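Local coordinates for ferric uptake regulation protein (Vibrio cholerae, PDB 2W57), which probably represses iron-uptake genes by binding operator DNA as a metal-loaded dimer, as ferric uptake regulators generally do, at residues Leu13-Leu17 and Pro18-Ile22; Glu37-Tyr40 and Lys41-Asp45; Glu48-Leu52 and Ala53-Arg57. One frame throughout, in Å; residues are numbered along the deposited sequence.

Contact 1. Residues Leu13-Leu17 and Pro18-Ile22; sequences LKVTL and PRLKI
The guanidinium of Arg19 reaches back to the loop through NH1, which donates to Lys14 O at 2.8 Å with an N-H...O angle of 159°. The carbonyl oxygen lies almost in the guanidinium plane, while the same NH1 also gives a hydrogen bond to a water at 3.1 Å. That water accepts from Lys14 N as well, though over a longer 3.3 Å, so NH1 holds Lys14 O directly and Lys14 N through the water. An arginine suits the place because its chain, extended from CG to NE, is long enough to span back past Thr16. Leu13 CD2 lies over one guanidinium face, toward its rim, the two side chains crossing at about a right angle, and NH2 has a further partner in Gln61 of helix 52-64. Thr16 OG1 rests against the methylenes of Arg19, 3.2 Å from CG, where a chi1 of 71° sets it between the backbone N and the carbonyl carbon. On another side of the turn the apolar branches Val15 CG1 and Leu20 CD2 meet at 4.0 Å, next to helix 4-10. Leu17 CG lies 3.8 Å from Lys21 CE, and Lys21 carries its ammonium on to a salt bridge with Glu48. Leu20 N bonds to Thr16 O at 3.1 Å, opening the first turn; Thr16 is the N-cap and Pro18 occupies an early position that needs no N-H donor, a common beginning for an alpha helix.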
loop_
_atom_site.group_PDB
_atom_site.type_symbol
_atom_site.label_atom_id
_atom_site.label_comp_id
_atom_site.label_asym_id
_atom_site.label_seq_id
_atom_site.Cartn_x
_atom_site.Cartn_y
_atom_site.Cartn_z
ATOM N N LEU A 13 1.715 23.959 10.931
ATOM C CA LEU A 13 2.026 24.322 9.561
ATOM C C LEU A 13 1.726 25.772 9.281
ATOM O O LEU A 13 0.597 26.214 9.451
ATOM C CB LEU A 13 1.258 23.435 8.571
ATOM C CG LEU A 13 1.715 21.989 8.357
ATOM C CD1 LEU A 13 0.920 21.399 7.226
ATOM C CD2 LEU A 13 3.222 21.865 8.089
ATOM N N LYS A 14 2.749 26.499 8.839
ATOM C CA LYS A 14 2.607 27.880 8.362
ATOM C C LYS A 14 1.531 27.995 7.273
ATOM O O LYS A 14 1.408 27.114 6.416
ATOM C CB LYS A 14 3.950 28.359 7.809
ATOM C CG LYS A 14 4.375 29.759 8.257
ATOM C CD LYS A 14 5.679 30.159 7.550
ATOM C CE LYS A 14 5.435 30.515 6.057
ATOM N NZ LYS A 14 6.345 29.742 5.154
ATOM N N VAL A 15 0.750 29.071 7.320
ATOM C CA VAL A 15 -0.294 29.321 6.314
ATOM C C VAL A 15 0.301 29.832 4.991
ATOM O O VAL A 15 1.053 30.812 4.980
ATOM C CB VAL A 15 -1.360 30.317 6.825
ATOM C CG1 VAL A 15 -2.377 30.618 5.733
ATOM C CG2 VAL A 15 -2.061 29.779 8.069
ATOM N N THR A 16 -0.015 29.142 3.888
ATOM C CA THR A 16 0.413 29.537 2.538
ATOM C C THR A 16 -0.729 29.202 1.592
ATOM O O THR A 16 -1.603 28.411 1.938
ATOM C CB THR A 16 1.680 28.788 2.046
ATOM O OG1 THR A 16 1.341 27.427 1.769
ATOM C CG2 THR A 16 2.829 28.841 3.059
ATOM N N LEU A 17 -0.723 29.776 0.393
ATOM C CA LEU A 17 -1.902 29.711 -0.482
ATOM C C LEU A 17 -2.108 28.351 -1.121
ATOM O O LEU A 17 -3.255 27.886 -1.175
ATOM C CB LEU A 17 -1.866 30.811 -1.541
ATOM C CG LEU A 17 -3.158 31.232 -2.248
ATOM C CD1 LEU A 17 -4.293 31.623 -1.268
ATOM C CD2 LEU A 17 -2.841 32.377 -3.199
ATOM N N PRO A 18 -1.026 27.724 -1.650
ATOM C CA PRO A 18 -1.146 26.326 -2.081
ATOM C C PRO A 18 -1.707 25.420 -0.989
ATOM O O PRO A 18 -2.579 24.588 -1.262
ATOM C CB PRO A 18 0.296 25.950 -2.418
ATOM C CG PRO A 18 0.876 27.242 -2.898
ATOM C CD PRO A 18 0.317 28.254 -1.946
ATOM N N ARG A 19 -1.236 25.595 0.242
ATOM C CA ARG A 19 -1.736 24.803 1.353
ATOM C C ARG A 19 -3.242 24.967 1.547
ATOM O O ARG A 19 -3.953 23.977 1.680
ATOM C CB ARG A 19 -0.979 25.145 2.621
ATOM C CG ARG A 19 0.408 24.546 2.656
ATOM C CD ARG A 19 1.148 24.869 3.939
ATOM N NE ARG A 19 2.398 24.127 3.925
ATOM C CZ ARG A 19 3.472 24.384 4.673
ATOM N NH1 ARG A 19 3.471 25.399 5.536
ATOM N NH2 ARG A 19 4.555 23.621 4.533
ATOM N N LEU A 20 -3.723 26.210 1.542
ATOM C CA LEU A 20 -5.162 26.506 1.698
ATOM C C LEU A 20 -6.027 25.902 0.594
ATOM O O LEU A 20 -7.083 25.322 0.862
ATOM C CB LEU A 20 -5.415 28.022 1.748
ATOM C CG LEU A 20 -4.881 28.858 2.917
ATOM C CD1 LEU A 20 -5.184 30.320 2.684
ATOM C CD2 LEU A 20 -5.431 28.404 4.272
ATOM N N LYS A 21 -5.555 26.050 -0.640
ATOM C CA LYS A 21 -6.267 25.645 -1.838
ATOM C C LYS A 21 -6.332 24.144 -1.988
ATOM O O LYS A 21 -7.295 23.613 -2.543
ATOM C CB LYS A 21 -5.585 26.243 -3.070
ATOM C CG LYS A 21 -5.881 27.718 -3.258
ATOM C CD LYS A 21 -5.265 28.229 -4.544
ATOM C CE LYS A 21 -5.546 29.710 -4.733
ATOM N NZ LYS A 21 -6.908 29.937 -5.241
ATOM N N ILE A 22 -5.299 23.461 -1.511
ATOM C CA ILE A 22 -5.273 22.013 -1.554
ATOM C C ILE A 22 -6.129 21.475 -0.422
ATOM O O ILE A 22 -6.801 20.465 -0.593
ATOM C CB ILE A 22 -3.828 21.460 -1.490
ATOM C CG1 ILE A 22 -3.115 21.744 -2.821
ATOM C CG2 ILE A 22 -3.832 19.970 -1.165
ATOM C CD1 ILE A 22 -1.660 21.430 -2.844
HETATM O O HOH W 1 5.394 24.802 7.905
#

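Contact 2. Residues Glu37-Tyr40 and Lys41-Asp45; sequences EELY and KKLID
Leu39 and Leu43, one turn apart on helix 36-45, lie side by side and point the same way, their CD1 methyls 4.1 Å apart. This i to i+4 pairing forms part of the buried face of an amphipathic helix, very probably the first of the two helices in the helix-turn-helix of a winged-helix DNA-binding domain. Leucines fit here because they offer apolar branches to both neighbouring helices: Ile22 and Val25 of helix 17-26 cover both, and Val55 of helix 52-64 touches both as well. In the backbone, Leu43 N donates to Leu39 O at 3.1 Å and Lys41 N to Glu37 O at 2.8 Å.

The other side of the helix is looser and faces solvent. Lys41 bends at chi3 and chi4, bringing CE within 3.7 Å of Glu37 O, but its NZ stays 5.8 Å from Glu38 OE2, too far for a salt bridge. The carboxylate of Glu38 has other partners: OE1 accepts from Ser35 N, just before the helix, and OE2 pairs with Lys77. Long charged chains suit this side, where they can find partners or water without needing a close fit. Between the two sides sits Tyr40, with CG anti to its backbone N (chi1 163°), which leans the ring outward and toward the next turn, where Ile44 crosses it obliquely. There Ile44 CG1 makes a CH-pi contact over one face, 4.1 Å from the ring centroid and 21° off the normal.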
loop_
_atom_site.group_PDB
_atom_site.type_symbol
_atom_site.label_atom_id
_atom_site.label_comp_id
_atom_site.label_asym_id
_atom_site.label_seq_id
_atom_site.Cartn_x
_atom_site.Cartn_y
_atom_site.Cartn_z
ATOM N N GLU A 37 -2.692 12.945 -8.137
ATOM C CA GLU A 37 -2.955 13.249 -9.549
ATOM C C GLU A 37 -4.359 13.795 -9.707
ATOM O O GLU A 37 -4.580 14.800 -10.381
ATOM C CB GLU A 37 -2.783 12.011 -10.426
ATOM C CG GLU A 37 -1.347 11.471 -10.502
ATOM C CD GLU A 37 -0.874 10.681 -9.252
ATOM O OE1 GLU A 37 -1.704 10.240 -8.407
ATOM O OE2 GLU A 37 0.362 10.504 -9.123
ATOM N N GLU A 38 -5.308 13.131 -9.058
ATOM C CA GLU A 38 -6.702 13.509 -9.169
ATOM C C GLU A 38 -6.857 14.888 -8.562
ATOM O O GLU A 38 -7.522 15.750 -9.142
ATOM C CB GLU A 38 -7.608 12.487 -8.481
ATOM C CG GLU A 38 -7.754 11.158 -9.218
ATOM C CD GLU A 38 -8.034 9.965 -8.277
ATOM O OE1 GLU A 38 -8.056 10.137 -7.027
ATOM O OE2 GLU A 38 -8.207 8.833 -8.789
ATOM N N LEU A 39 -6.207 15.092 -7.419
ATOM C CA LEU A 39 -6.214 16.377 -6.725
ATOM C C LEU A 39 -5.620 17.513 -7.587
ATOM O O LEU A 39 -6.152 18.629 -7.639
ATOM C CB LEU A 39 -5.478 16.221 -5.388
ATOM C CG LEU A 39 -5.186 17.369 -4.407
ATOM C CD1 LEU A 39 -6.172 18.511 -4.528
ATOM C CD2 LEU A 39 -5.117 16.824 -2.969
ATOM N N TYR A 40 -4.514 17.214 -8.256
ATOM C CA TYR A 40 -3.911 18.120 -9.228
ATOM C C TYR A 40 -4.902 18.455 -10.341
ATOM O O TYR A 40 -5.108 19.637 -10.634
ATOM C CB TYR A 40 -2.627 17.502 -9.793
ATOM C CG TYR A 40 -2.122 18.124 -11.068
ATOM C CD1 TYR A 40 -1.561 19.398 -11.061
ATOM C CD2 TYR A 40 -2.205 17.441 -12.278
ATOM C CE1 TYR A 40 -1.102 19.989 -12.218
ATOM C CE2 TYR A 40 -1.748 18.029 -13.462
ATOM C CZ TYR A 40 -1.190 19.308 -13.413
ATOM O OH TYR A 40 -0.709 19.904 -14.556
ATOM N N LYS A 41 -5.515 17.429 -10.945
ATOM C CA LYS A 41 -6.507 17.629 -12.020
ATOM C C LYS A 41 -7.715 18.485 -11.622
ATOM O O LYS A 41 -8.207 19.264 -12.435
ATOM C CB LYS A 41 -6.977 16.296 -12.610
ATOM C CG LYS A 41 -6.182 15.851 -13.856
ATOM C CD LYS A 41 -6.565 14.437 -14.310
ATOM C CE LYS A 41 -5.759 13.390 -13.571
ATOM N NZ LYS A 41 -6.578 12.179 -13.228
ATOM N N LYS A 42 -8.185 18.326 -10.386
ATOM C CA LYS A 42 -9.281 19.114 -9.836
ATOM C C LYS A 42 -8.871 20.585 -9.815
ATOM O O LYS A 42 -9.584 21.449 -10.313
ATOM C CB LYS A 42 -9.574 18.663 -8.406
ATOM C CG LYS A 42 -11.033 18.402 -8.122
ATOM C CD LYS A 42 -11.367 16.921 -8.394
ATOM C CE LYS A 42 -12.848 16.592 -8.120
ATOM N NZ LYS A 42 -13.004 15.132 -7.853
ATOM N N LEU A 43 -7.687 20.840 -9.268
ATOM C CA LEU A 43 -7.100 22.165 -9.210
ATOM C C LEU A 43 -6.979 22.812 -10.587
ATOM O O LEU A 43 -7.213 24.024 -10.708
ATOM C CB LEU A 43 -5.738 22.107 -8.505
ATOM C CG LEU A 43 -5.804 21.947 -6.982
ATOM C CD1 LEU A 43 -4.417 21.699 -6.416
ATOM C CD2 LEU A 43 -6.452 23.164 -6.287
ATOM N N ILE A 44 -6.636 22.020 -11.614
ATOM C CA ILE A 44 -6.573 22.539 -12.988
ATOM C C ILE A 44 -7.955 23.026 -13.434
ATOM O O ILE A 44 -8.083 24.145 -13.953
ATOM C CB ILE A 44 -5.992 21.522 -14.032
ATOM C CG1 ILE A 44 -4.512 21.184 -13.742
ATOM C CG2 ILE A 44 -6.150 22.052 -15.460
ATOM C CD1 ILE A 44 -3.501 22.403 -13.833
ATOM N N ASP A 45 -8.969 22.188 -13.210
ATOM C CA ASP A 45 -10.364 22.490 -13.517
ATOM C C ASP A 45 -10.861 23.670 -12.719
ATOM O O ASP A 45 -11.784 24.349 -13.139
ATOM C CB ASP A 45 -11.259 21.300 -13.190
ATOM C CG ASP A 45 -11.144 20.179 -14.198
ATOM O OD1 ASP A 45 -10.773 20.434 -15.367
ATOM O OD2 ASP A 45 -11.448 19.029 -13.818
#

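Contact 3. Residues Glu48-Leu52 and Ala53-Arg57; sequences EEIGL and ATVYR
Leu52 and Tyr56 run side by side and point the same way, one helical turn apart. The leucine touches with its CD1 methyl, 3.7 Å from Tyr56 CE1, while its CG sits 3.9 Å from the same ring carbon. Leu52 reaches the ring because its CG is anti to the backbone N (chi1 165°), which brings CG and CD1 alongside the tyrosine. Beneath the two side chains Tyr56 N donates to Leu52 O at 2.9 Å, nearly straight at 170°, so the side-chain pairing runs along the same turn as the backbone bond. A tyrosine suits the place because its ring carbons give the leucine an apolar partner while its OH is hydrogen-bonded to Glu37 of helix 36-45.

The second pair is set differently. Ile50, in the loop before the helix, meets Thr54 at about a right angle, with the methyls Ile50 CG2 and Thr54 CG2 3.5 Å apart. The threonine presents this methyl while its OG1 lies beside its own backbone N. Both belong to the turn and the start of helix 52-64, which by family resemblance is probably the recognition helix of the helix-turn-helix. Gly51 is the N-cap; having no side chain, it contributes to the first turn through its backbone, and its O accepts from Val55 N at 3.3 Å. Val55, beta-branched and buried, packs on Leu39 of helix 36-45, and its CG2 also lies 4.1 Å from Ile50 CG2.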
loop_
_atom_site.group_PDB
_atom_site.type_symbol
_atom_site.label_atom_id
_atom_site.label_comp_id
_atom_site.label_asym_id
_atom_site.label_seq_id
_atom_site.Cartn_x
_atom_site.Cartn_y
_atom_site.Cartn_z
ATOM N N GLU A 48 -6.613 26.897 -11.177
ATOM C CA GLU A 48 -5.313 27.055 -10.500
ATOM C C GLU A 48 -4.115 26.616 -11.360
ATOM O O GLU A 48 -4.288 25.884 -12.352
ATOM C CB GLU A 48 -5.290 26.284 -9.173
ATOM C CG GLU A 48 -6.479 26.521 -8.217
ATOM C CD GLU A 48 -6.673 27.986 -7.786
ATOM O OE1 GLU A 48 -5.696 28.771 -7.765
ATOM O OE2 GLU A 48 -7.817 28.351 -7.436
ATOM N N GLU A 49 -2.910 27.066 -10.966
ATOM C CA GLU A 49 -1.643 26.714 -11.631
ATOM C C GLU A 49 -0.711 25.870 -10.762
ATOM O O GLU A 49 0.439 25.644 -11.133
ATOM C CB GLU A 49 -0.860 27.952 -12.049
ATOM C CG GLU A 49 -1.567 28.922 -12.970
ATOM C CD GLU A 49 -1.889 28.309 -14.307
ATOM O OE1 GLU A 49 -1.174 27.384 -14.728
ATOM O OE2 GLU A 49 -2.866 28.745 -14.938
ATOM N N ILE A 50 -1.186 25.396 -9.619
ATOM C CA ILE A 50 -0.355 24.584 -8.755
ATOM C C ILE A 50 0.049 23.290 -9.484
ATOM O O ILE A 50 -0.814 22.490 -9.866
ATOM C CB ILE A 50 -1.101 24.249 -7.443
ATOM C CG1 ILE A 50 -1.583 25.529 -6.738
ATOM C CG2 ILE A 50 -0.231 23.421 -6.536
ATOM C CD1 ILE A 50 -2.574 25.287 -5.637
ATOM N N GLY A 51 1.354 23.093 -9.687
ATOM C CA GLY A 51 1.859 21.897 -10.351
ATOM C C GLY A 51 1.714 20.671 -9.466
ATOM O O GLY A 51 1.411 20.792 -8.275
ATOM N N LEU A 52 1.928 19.486 -10.045
ATOM C CA LEU A 52 1.708 18.235 -9.327
ATOM C C LEU A 52 2.800 17.980 -8.252
ATOM O O LEU A 52 2.538 17.316 -7.231
ATOM C CB LEU A 52 1.548 17.056 -10.318
ATOM C CG LEU A 52 1.645 15.606 -9.805
ATOM C CD1 LEU A 52 0.416 15.220 -9.007
ATOM C CD2 LEU A 52 1.860 14.604 -10.905
ATOM N N ALA A 53 4.015 18.500 -8.484
ATOM C CA ALA A 53 5.098 18.409 -7.506
ATOM C C ALA A 53 4.722 19.128 -6.198
ATOM O O ALA A 53 4.951 18.605 -5.110
ATOM C CB ALA A 53 6.361 18.954 -8.079
ATOM N N THR A 54 4.100 20.302 -6.309
ATOM C CA THR A 54 3.608 21.046 -5.135
ATOM C C THR A 54 2.538 20.240 -4.413
ATOM O O THR A 54 2.601 20.077 -3.195
ATOM C CB THR A 54 3.050 22.428 -5.518
ATOM O OG1 THR A 54 4.114 23.226 -6.041
ATOM C CG2 THR A 54 2.455 23.120 -4.318
ATOM N N VAL A 55 1.587 19.709 -5.178
ATOM C CA VAL A 55 0.535 18.853 -4.635
ATOM C C VAL A 55 1.150 17.738 -3.813
ATOM O O VAL A 55 0.791 17.538 -2.646
ATOM C CB VAL A 55 -0.389 18.282 -5.731
ATOM C CG1 VAL A 55 -1.417 17.371 -5.124
ATOM C CG2 VAL A 55 -1.084 19.413 -6.473
ATOM N N TYR A 56 2.122 17.045 -4.383
ATOM C CA TYR A 56 2.850 16.054 -3.602
ATOM C C TYR A 56 3.543 16.612 -2.369
ATOM O O TYR A 56 3.416 16.034 -1.284
ATOM C CB TYR A 56 3.879 15.342 -4.460
ATOM C CG TYR A 56 3.341 14.112 -5.105
ATOM C CD1 TYR A 56 3.157 14.062 -6.480
ATOM C CD2 TYR A 56 2.998 12.990 -4.343
ATOM C CE1 TYR A 56 2.675 12.931 -7.090
ATOM C CE2 TYR A 56 2.506 11.844 -4.953
ATOM C CZ TYR A 56 2.353 11.836 -6.325
ATOM O OH TYR A 56 1.861 10.737 -6.957
ATOM N N ARG A 57 4.300 17.700 -2.533
ATOM C CA ARG A 57 5.051 18.259 -1.421
ATOM C C ARG A 57 4.060 18.602 -0.286
ATOM O O ARG A 57 4.287 18.224 0.872
ATOM C CB ARG A 57 5.894 19.465 -1.888
ATOM C CG ARG A 57 6.564 20.307 -0.772
ATOM C CD ARG A 57 7.227 21.637 -1.270
ATOM N NE ARG A 57 6.295 22.651 -1.820
ATOM C CZ ARG A 57 5.422 23.402 -1.111
ATOM N NH1 ARG A 57 5.292 23.273 0.216
ATOM N NH2 ARG A 57 4.644 24.293 -1.742
#

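Overall arrangement
The three contacts follow one another along the N-terminal half of the chain: contact 1 at the start of helix 17-26, contact 2 within helix 36-45, contact 3 at the start of helix 52-64. Contacts 2 and 3 are closest, with centres about 9 Å apart; contact 1 lies about 12 Å from contact 3 and 16 Å from contact 2. Ile22 links all three, packing on Leu39 and Leu43 and, through CD1, beside Val55. Together the three helices form the core of what is very probably the winged-helix DNA-binding domain, so the presentation of helix 52-64 to DNA would depend on how the other two hold it.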